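Side-chain contacts in tryptophan halogenase (Shewanella frigidimarina, PDB 2PYX), which probably acts as a flavin-dependent halogenase, using reduced FAD to halogenate tryptophan or a related substrate: residues Y127-A132 / V468-S473; Q144-Q149 / Q499-L504. All coordinates share one frame; numbering follows the deposited sequence. Where two conformers were deposited one is given.

How the contacts relate
Both contacts lie on the same side of the chain's centre, about 24 to 25 Å out, with their own centres about 19 Å apart and their nearest atoms about 8 Å apart. Contact 1 is fully buried and largely aromatic: a tryptophan and a leucine from 127-132 meet a tyrosine near the end of helix 462-471. Contact 2, only partly buried, sets two helices side by side through aliphatic side chains and a threonine methyl. Neither has a hydrogen bond across it. Helices 462-471 and 484-507 follow one another in the chain, and helix 484-507, which supplies half of contact 2, also touches Trp128 of contact 1 through Phe494.

Contact 1: residues Y127-A132 / V468-S473; sequences YWLPHA and VLYGMS
Tyr470 meets Trp128 and Leu129 in a buried cluster that joins helix 125-128 and the 3-10 segment 129-130 after it to the last turn of helix 462-471. Of the three, Tyr470 gives up the most surface, and Trp128 follows. The indole comes in with the outer corner of its six-membered ring: Trp128 CZ3 lies 3.5 Å from Tyr470 CG, and its neighbour Trp128 CH2 is 3.6 Å from Tyr470 CB. The tryptophan therefore presses on the root of the tyrosine side chain, not on its phenol end. The ring planes stand at 57° to each other with centroids 5.4 Å apart, an oblique aromatic pair that is neither a stack nor edge-to-face. With CG swung to the side away from its backbone N (chi1 159°), the indole is directed at Tyr470.

Leu129 takes the outer part of the phenol. Its CD1 methyl touches Tyr470 CE1 at 3.8 Å, and the two side chains cross at about a right angle. Leu469 CG, from the tyrosine's own helix, lies over the centre of one face of the Tyr470 ring. Just beyond, Ser473, with positive phi, is the C-prime residue of a Schellman motif that ends helix 462-471.

The polar ends look elsewhere: Trp128 NE1 is hydrogen-bonded to Val135 O, and Tyr470 OH to Thr476 OG1. Phe137 meets the indole at about 60°, and Phe494 of helix 484-507 also touches it. Each ring thus combines carbon contacts here with a hydrogen bond from its polar atom to a residue a little further along the chain. Those bonds are local; what bridges the two distant parts of the sequence is apolar and dispersive, carbon against carbon.

Contact 2: residues Q144-Q149 / Q499-L504; sequences QQVLTQ and QRTQAL
A nearly parallel helix pair makes this contact: helix 144-149 runs beside helix 484-507, the short axes 9.5 Å apart at closest approach and crossing at -19°. The backbones come nearest at Val146 and Thr501, whose CA atoms are 7.2 Å apart. Here the threonine methyl does the touching: Thr501 CG2 sits 3.7 Å from Val146 CB and also rests against both valine methyls. With CG2 anti to its backbone N, Thr501 turns OG1 (chi1 -57°) back along its own helix to Asn497 O, so methyl and hydroxyl have separate tasks.

Next to Val146, Leu147 reaches Leu504, about a turn past Thr501, and both of its methyls touch the base of that side chain. Leu147 CD1 is 3.7 Å from Leu504 CB, while Leu147 CD2 packs 3.8 Å from Leu504 C. Leu504 CD1, which also meets Leu147 CD1, lies 3.7 Å above the Arg500 guanidinium plane, over its centre; that group is held by Asn166 OD1 through NH2.

On the far side of helix 144-149 from helix 484-507, Gln144, Gln145 and Thr148 lean on strands 87-95 and 108-112, which places helix 144-149 between that sheet and helix 484-507.

Contact 1: residues Y127-A132 / V468-S473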
loop_
_atom_site.group_PDB
_atom_site.type_symbol
_atom_site.label_atom_id
_atom_site.label_comp_id
_atom_site.label_asym_id
_atom_site.label_seq_id
_atom_site.Cartn_x
_atom_site.Cartn_y
_atom_site.Cartn_z
ATOM N N TYR A 127 3.693 5.588 27.984
ATOM C CA TYR A 127 2.958 6.494 28.893
ATOM C C TYR A 127 1.449 6.325 28.814
ATOM O O TYR A 127 0.737 6.633 29.777
ATOM C CB TYR A 127 3.406 7.959 28.637
ATOM C CG TYR A 127 4.893 8.100 28.906
ATOM C CD1 TYR A 127 5.382 8.381 30.190
ATOM C CD2 TYR A 127 5.832 7.855 27.902
ATOM C CE1 TYR A 127 6.764 8.411 30.448
ATOM C CE2 TYR A 127 7.215 7.906 28.159
ATOM C CZ TYR A 127 7.667 8.209 29.442
ATOM O OH TYR A 127 9.043 8.217 29.638
ATOM N N TRP A 128 0.953 5.864 27.660
ATOM C CA TRP A 128 -0.451 5.561 27.508
ATOM C C TRP A 128 -0.829 4.238 28.192
ATOM O O TRP A 128 -1.928 4.078 28.715
ATOM C CB TRP A 128 -0.850 5.548 26.010
ATOM C CG TRP A 128 -2.096 4.786 25.809
ATOM C CD1 TRP A 128 -3.373 5.226 26.008
ATOM C CD2 TRP A 128 -2.200 3.409 25.475
ATOM N NE1 TRP A 128 -4.249 4.226 25.766
ATOM C CE2 TRP A 128 -3.555 3.079 25.467
ATOM C CE3 TRP A 128 -1.255 2.409 25.198
ATOM C CZ2 TRP A 128 -4.002 1.796 25.171
ATOM C CZ3 TRP A 128 -1.704 1.159 24.889
ATOM C CH2 TRP A 128 -3.046 0.852 24.881
ATOM N N LEU A 129 0.094 3.284 28.178
ATOM C CA LEU A 129 -0.205 1.923 28.556
ATOM C C LEU A 129 -0.974 1.765 29.889
ATOM O O LEU A 129 -1.936 0.981 29.957
ATOM C CB LEU A 129 1.116 1.143 28.519
ATOM C CG LEU A 129 1.080 -0.363 28.466
ATOM C CD1 LEU A 129 0.318 -0.867 27.260
ATOM C CD2 LEU A 129 2.518 -0.873 28.487
ATOM N N PRO A 130 -0.560 2.487 30.955
ATOM C CA PRO A 130 -1.333 2.349 32.201
ATOM C C PRO A 130 -2.805 2.742 32.086
ATOM O O PRO A 130 -3.598 2.391 32.962
ATOM C CB PRO A 130 -0.615 3.294 33.182
ATOM C CG PRO A 130 0.741 3.501 32.609
ATOM C CD PRO A 130 0.561 3.431 31.108
ATOM N N HIS A 131 -3.178 3.441 31.011
ATOM C CA HIS A 131 -4.525 4.019 30.863
ATOM C C HIS A 131 -5.379 3.285 29.843
ATOM O O HIS A 131 -6.440 3.759 29.454
ATOM C CB HIS A 131 -4.363 5.491 30.511
ATOM C CG HIS A 131 -3.485 6.215 31.477
ATOM N ND1 HIS A 131 -3.891 6.492 32.765
ATOM C CD2 HIS A 131 -2.197 6.626 31.387
ATOM C CE1 HIS A 131 -2.895 7.072 33.416
ATOM N NE2 HIS A 131 -1.858 7.167 32.602
ATOM N N ALA A 132 -4.932 2.089 29.461
ATOM C CA ALA A 132 -5.541 1.339 28.364
ATOM C C ALA A 132 -7.019 0.997 28.551
ATOM O O ALA A 132 -7.768 0.875 27.590
ATOM C CB ALA A 132 -4.734 0.077 28.097
ATOM N N VAL A 468 -1.602 -1.319 15.775
ATOM C CA VAL A 468 -2.237 -2.625 15.635
ATOM C C VAL A 468 -2.193 -3.387 16.954
ATOM O O VAL A 468 -3.226 -3.898 17.420
ATOM C CB VAL A 468 -1.635 -3.436 14.463
ATOM C CG1 VAL A 468 -2.187 -4.883 14.457
ATOM C CG2 VAL A 468 -1.971 -2.756 13.144
ATOM N N LEU A 469 -1.022 -3.493 17.570
ATOM C CA LEU A 469 -0.878 -4.272 18.791
ATOM C C LEU A 469 -1.873 -3.805 19.851
ATOM O O LEU A 469 -2.570 -4.607 20.467
ATOM C CB LEU A 469 0.558 -4.163 19.308
ATOM C CG LEU A 469 1.031 -5.133 20.372
ATOM C CD1 LEU A 469 1.086 -6.558 19.863
ATOM C CD2 LEU A 469 2.410 -4.767 20.879
ATOM N N TYR A 470 -1.895 -2.501 20.098
ATOM C CA TYR A 470 -2.735 -1.946 21.154
ATOM C C TYR A 470 -4.145 -1.653 20.686
ATOM O O TYR A 470 -5.074 -1.618 21.506
ATOM C CB TYR A 470 -2.063 -0.755 21.812
ATOM C CG TYR A 470 -0.746 -1.183 22.436
ATOM C CD1 TYR A 470 -0.670 -2.218 23.384
ATOM C CD2 TYR A 470 0.457 -0.651 21.983
ATOM C CE1 TYR A 470 0.523 -2.680 23.876
ATOM C CE2 TYR A 470 1.677 -1.108 22.508
ATOM C CZ TYR A 470 1.723 -2.104 23.436
ATOM O OH TYR A 470 2.920 -2.571 23.923
ATOM N N GLY A 471 -4.354 -1.463 19.389
ATOM C CA GLY A 471 -5.704 -1.472 18.858
ATOM C C GLY A 471 -6.436 -2.752 19.212
ATOM O O GLY A 471 -7.659 -2.729 19.492
HETATM N N MSE A 472 -5.716 -3.855 19.185
HETATM C CA MSE A 472 -6.267 -5.165 19.457
HETATM C C MSE A 472 -6.090 -5.614 20.899
HETATM O O MSE A 472 -6.197 -6.795 21.217
HETATM C CB MSE A 472 -5.692 -6.177 18.452
HETATM C CG MSE A 472 -6.003 -5.795 17.042
HETATM SE SE MSE A 472 -5.453 -7.196 15.753
HETATM C CE MSE A 472 -6.750 -8.648 16.333
ATOM N N SER A 473 -5.828 -4.666 21.801
ATOM C CA SER A 473 -5.870 -4.908 23.250
ATOM C C SER A 473 -4.812 -5.857 23.779
ATOM O O SER A 473 -4.980 -6.483 24.834
ATOM C CB SER A 473 -7.257 -5.376 23.670
ATOM O OG SER A 473 -8.192 -4.377 23.321
#

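Contact 2: residues Q144-Q149 / Q499-L504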
loop_
_atom_site.group_PDB
_atom_site.type_symbol
_atom_site.label_atom_id
_atom_site.label_comp_id
_atom_site.label_asym_id
_atom_site.label_seq_id
_atom_site.Cartn_x
_atom_site.Cartn_y
_atom_site.Cartn_z
ATOM N N GLN A 144 -6.948 11.496 14.483
ATOM C CA GLN A 144 -7.679 10.837 13.396
ATOM C C GLN A 144 -8.723 9.843 13.822
ATOM O O GLN A 144 -9.668 9.565 13.084
ATOM C CB GLN A 144 -6.696 10.130 12.452
ATOM C CG GLN A 144 -6.184 11.055 11.430
ATOM C CD GLN A 144 -5.199 10.447 10.444
ATOM O OE1 GLN A 144 -4.407 9.607 10.818
ATOM N NE2 GLN A 144 -5.204 10.946 9.198
ATOM N N GLN A 145 -8.570 9.240 14.992
ATOM C CA GLN A 145 -9.582 8.279 15.439
ATOM C C GLN A 145 -10.922 8.989 15.531
ATOM O O GLN A 145 -11.887 8.598 14.873
ATOM C CB GLN A 145 -9.214 7.609 16.762
ATOM C CG GLN A 145 -10.258 6.673 17.383
ATOM C CD GLN A 145 -10.709 5.541 16.438
ATOM O OE1 GLN A 145 -11.043 5.778 15.271
ATOM N NE2 GLN A 145 -10.712 4.323 16.938
ATOM N N VAL A 146 -10.939 10.087 16.280
ATOM C CA VAL A 146 -12.146 10.878 16.465
ATOM C C VAL A 146 -12.621 11.495 15.144
ATOM O O VAL A 146 -13.803 11.431 14.838
ATOM C CB VAL A 146 -11.927 11.965 17.555
ATOM C CG1 VAL A 146 -13.083 12.936 17.561
ATOM C CG2 VAL A 146 -11.751 11.305 18.925
ATOM N N LEU A 147 -11.704 12.053 14.351
ATOM C CA LEU A 147 -12.086 12.760 13.147
ATOM C C LEU A 147 -12.638 11.823 12.070
ATOM O O LEU A 147 -13.605 12.129 11.396
ATOM C CB LEU A 147 -10.909 13.582 12.629
ATOM C CG LEU A 147 -10.386 14.626 13.636
ATOM C CD1 LEU A 147 -9.065 15.245 13.218
ATOM C CD2 LEU A 147 -11.397 15.725 13.853
ATOM N N THR A 148 -12.023 10.659 11.908
ATOM C CA THR A 148 -12.495 9.707 10.915
ATOM C C THR A 148 -13.827 9.081 11.345
ATOM O O THR A 148 -14.654 8.771 10.498
ATOM C CB THR A 148 -11.427 8.631 10.582
ATOM O OG1 THR A 148 -11.087 7.918 11.763
ATOM C CG2 THR A 148 -10.198 9.272 9.985
ATOM N N GLN A 149 -14.028 8.902 12.657
ATOM C CA GLN A 149 -15.330 8.419 13.149
ATOM C C GLN A 149 -16.446 9.383 12.726
ATOM O O GLN A 149 -17.586 8.979 12.439
ATOM C CB GLN A 149 -15.288 8.262 14.662
ATOM C CG GLN A 149 -14.524 7.011 15.094
ATOM C CD GLN A 149 -14.278 6.924 16.606
ATOM O OE1 GLN A 149 -14.049 5.832 17.134
ATOM N NE2 GLN A 149 -14.331 8.066 17.304
ATOM N N GLN A 499 -6.634 18.783 22.699
ATOM C CA GLN A 499 -7.058 20.119 22.257
ATOM C C GLN A 499 -7.072 20.256 20.729
ATOM O O GLN A 499 -7.999 20.827 20.163
ATOM C CB GLN A 499 -6.153 21.186 22.867
ATOM C CG GLN A 499 -6.278 21.281 24.386
ATOM C CD GLN A 499 -5.086 21.986 25.022
ATOM O OE1 GLN A 499 -4.462 22.852 24.400
ATOM N NE2 GLN A 499 -4.757 21.606 26.261
ATOM N N ARG A 500 -6.060 19.697 20.077
ATOM C CA ARG A 500 -5.993 19.701 18.622
ATOM C C ARG A 500 -7.136 18.919 17.998
ATOM O O ARG A 500 -7.698 19.337 16.991
ATOM C CB ARG A 500 -4.661 19.117 18.155
ATOM C CG ARG A 500 -4.472 19.146 16.680
ATOM C CD ARG A 500 -3.015 18.946 16.353
ATOM N NE ARG A 500 -2.821 18.839 14.923
ATOM C CZ ARG A 500 -3.063 17.733 14.213
ATOM N NH1 ARG A 500 -3.501 16.610 14.799
ATOM N NH2 ARG A 500 -2.870 17.749 12.907
ATOM N N THR A 501 -7.435 17.747 18.554
ATOM C CA THR A 501 -8.552 16.940 18.113
ATOM C C THR A 501 -9.852 17.749 18.168
ATOM O O THR A 501 -10.639 17.783 17.210
ATOM C CB THR A 501 -8.690 15.665 18.975
ATOM O OG1 THR A 501 -7.462 14.921 18.912
ATOM C CG2 THR A 501 -9.842 14.816 18.506
ATOM N N GLN A 502 -10.067 18.412 19.298
ATOM C CA GLN A 502 -11.285 19.182 19.468
ATOM C C GLN A 502 -11.349 20.297 18.425
ATOM O O GLN A 502 -12.404 20.505 17.820
ATOM C CB GLN A 502 -11.372 19.721 20.898
ATOM C CG GLN A 502 -12.620 20.542 21.178
ATOM C CD GLN A 502 -13.830 19.690 21.569
ATOM O OE1 GLN A 502 -13.976 18.531 21.150
ATOM N NE2 GLN A 502 -14.706 20.273 22.385
ATOM N N ALA A 503 -10.236 20.992 18.203
ATOM C CA ALA A 503 -10.243 22.127 17.269
ATOM C C ALA A 503 -10.542 21.624 15.863
ATOM O O ALA A 503 -11.411 22.144 15.167
ATOM C CB ALA A 503 -8.940 22.885 17.311
ATOM N N LEU A 504 -9.851 20.567 15.443
ATOM C CA LEU A 504 -10.064 20.037 14.100
ATOM C C LEU A 504 -11.463 19.488 13.920
ATOM O O LEU A 504 -12.032 19.576 12.825
ATOM C CB LEU A 504 -9.033 18.940 13.783
ATOM C CG LEU A 504 -7.622 19.461 13.570
ATOM C CD1 LEU A 504 -6.642 18.310 13.477
ATOM C CD2 LEU A 504 -7.507 20.293 12.314
#